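Local coordinates for protein endonuclease NucS (Pyrococcus abyssi, PDB 2VLD) that cleaves the single-stranded 3' and 5' ends of branched DNA structures, binding single-stranded DNA and working as a homodimer that interacts with PCNA, at residues Ile6-Pro10 / Glu106-Leu110. The protein carries 2 engineered substitutions. Residues are numbered along the deposited sequence.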
loop_
_atom_site.group_PDB
_atom_site.type_symbol
_atom_site.label_atom_id
_atom_site.label_comp_id
_atom_site.label_asym_id
_atom_site.label_seq_id
_atom_site.Cartn_x
_atom_site.Cartn_y
_atom_site.Cartn_z
ATOM N N ILE A 6 -9.818 6.234 15.786
ATOM C CA ILE A 6 -9.542 4.821 15.957
ATOM C C ILE A 6 -10.636 4.147 16.775
ATOM O O ILE A 6 -11.211 4.755 17.681
ATOM C CB ILE A 6 -8.201 4.617 16.677
ATOM C CG1 ILE A 6 -7.048 5.079 15.790
ATOM C CG2 ILE A 6 -8.022 3.160 17.102
ATOM C CD1 ILE A 6 -5.743 5.277 16.520
ATOM N N LYS A 7 -10.923 2.892 16.436
ATOM C CA LYS A 7 -11.715 2.026 17.289
ATOM C C LYS A 7 -10.911 0.738 17.464
ATOM O O LYS A 7 -10.766 -0.032 16.511
ATOM C CB LYS A 7 -13.086 1.765 16.660
ATOM C CG LYS A 7 -14.281 1.944 17.609
ATOM C CD LYS A 7 -14.595 3.431 17.867
ATOM C CE LYS A 7 -16.086 3.690 18.117
ATOM N NZ LYS A 7 -16.567 3.207 19.443
ATOM N N GLU A 8 -10.369 0.524 18.673
ATOM C CA GLU A 8 -9.418 -0.581 18.930
ATOM C C GLU A 8 -10.069 -1.962 18.843
ATOM O O GLU A 8 -9.414 -2.993 19.020
ATOM C CB GLU A 8 -8.649 -0.410 20.254
ATOM C CG GLU A 8 -7.300 -1.165 20.254
ATOM C CD GLU A 8 -6.472 -0.968 21.518
ATOM O OE1 GLU A 8 -6.968 -1.304 22.621
ATOM O OE2 GLU A 8 -5.311 -0.495 21.403
ATOM N N ASN A 9 -11.370 -1.950 18.589
ATOM C CA ASN A 9 -12.119 -3.087 18.084
ATOM C C ASN A 9 -13.451 -2.494 17.667
ATOM O O ASN A 9 -14.024 -1.703 18.416
ATOM C CB ASN A 9 -12.313 -4.170 19.147
ATOM C CG ASN A 9 -12.728 -5.504 18.554
ATOM O OD1 ASN A 9 -13.842 -5.658 18.046
ATOM N ND2 ASN A 9 -11.833 -6.481 18.624
ATOM N N PRO A 10 -13.894 -2.761 16.433
ATOM C CA PRO A 10 -15.231 -2.379 16.009
ATOM C C PRO A 10 -16.231 -3.532 15.832
ATOM O O PRO A 10 -15.857 -4.636 15.432
ATOM C CB PRO A 10 -14.953 -1.725 14.653
ATOM C CG PRO A 10 -13.602 -2.350 14.188
ATOM C CD PRO A 10 -13.109 -3.249 15.294
ATOM N N GLU A 106 -12.378 -11.150 11.935
ATOM C CA GLU A 106 -11.971 -10.639 13.219
ATOM C C GLU A 106 -11.330 -9.276 12.953
ATOM O O GLU A 106 -10.188 -9.206 12.492
ATOM C CB GLU A 106 -10.982 -11.631 13.843
ATOM C CG GLU A 106 -10.133 -11.106 14.989
ATOM C CD GLU A 106 -10.828 -11.142 16.335
ATOM O OE1 GLU A 106 -11.925 -11.733 16.438
ATOM O OE2 GLU A 106 -10.264 -10.579 17.300
ATOM N N PRO A 107 -12.084 -8.186 13.194
ATOM C CA PRO A 107 -11.523 -6.861 12.945
ATOM C C PRO A 107 -10.731 -6.356 14.148
ATOM O O PRO A 107 -11.324 -5.966 15.155
ATOM C CB PRO A 107 -12.764 -5.995 12.692
ATOM C CG PRO A 107 -13.907 -6.719 13.368
ATOM C CD PRO A 107 -13.472 -8.122 13.694
ATOM N N TYR A 108 -9.404 -6.377 14.047
ATOM C CA TYR A 108 -8.558 -5.958 15.162
ATOM C C TYR A 108 -8.646 -4.463 15.410
ATOM O O TYR A 108 -8.541 -4.013 16.544
ATOM C CB TYR A 108 -7.104 -6.337 14.927
ATOM C CG TYR A 108 -6.861 -7.812 14.715
ATOM C CD1 TYR A 108 -6.366 -8.279 13.497
ATOM C CD2 TYR A 108 -7.106 -8.742 15.728
ATOM C CE1 TYR A 108 -6.116 -9.626 13.294
ATOM C CE2 TYR A 108 -6.862 -10.095 15.531
ATOM C CZ TYR A 108 -6.372 -10.527 14.308
ATOM O OH TYR A 108 -6.123 -11.857 14.084
ATOM N N SER A 109 -8.832 -3.697 14.347
ATOM C CA SER A 109 -8.924 -2.246 14.458
ATOM C C SER A 109 -9.239 -1.607 13.127
ATOM O O SER A 109 -8.887 -2.128 12.073
ATOM C CB SER A 109 -7.623 -1.639 14.994
ATOM O OG SER A 109 -7.628 -0.231 14.819
ATOM N N LEU A 110 -9.889 -0.458 13.202
ATOM C CA LEU A 110 -10.171 0.358 12.051
ATOM C C LEU A 110 -9.691 1.767 12.371
ATOM O O LEU A 110 -9.878 2.254 13.480
ATOM C CB LEU A 110 -11.673 0.334 11.753
ATOM C CG LEU A 110 -12.226 1.034 10.509
ATOM C CD1 LEU A 110 -13.624 0.526 10.183
ATOM C CD2 LEU A 110 -12.235 2.551 10.685
#
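An antiparallel pairing ends here beside a classic beta bulge, in the sheet of the N-terminal, ssDNA-binding domain. Lys-7 and Leu-110 form a hydrogen-bonded pair (CA to CA 5.7 Å): Lys-7 N donates to Leu-110 O at 3.2 Å, and Leu-110 N returns a weak bond to Lys-7 O at 3.4 Å. The bulge is formed by Tyr-108 and Ser-109, which both face Phe-32 on strand 28-40; Tyr-108, with helix-like phi/psi of -70/-33°, directs its CA-to-CB bond away from residues 6-10 (chi1 m), and its OH bonds to Asp-51. Glu-8 (-68/-2°) leaves the strand conformation; its CA-to-CB bond is also directed away, with chi1 and chi2 both t. Lys-7 and Leu-110 share a sheet face; the t,t Leu-110 packs on Leu-18 of helix 12-25 and on Val-29 and Ile-31, whereas Lys-7, with chi1 (-132°) and chi3 (149°) between wells, ends leading away from residues 106-110, its side chain against Glu-14 and Leu-18. Ile-6 meets Ile-6 of the second subunit, placing this edge at the dimer interface. Pro-10, which leads into helix 12-25, touches Leu-110 CB through CG (4.1 Å), while Pro-10 CD lies 3.8 Å from Pro-107 CB.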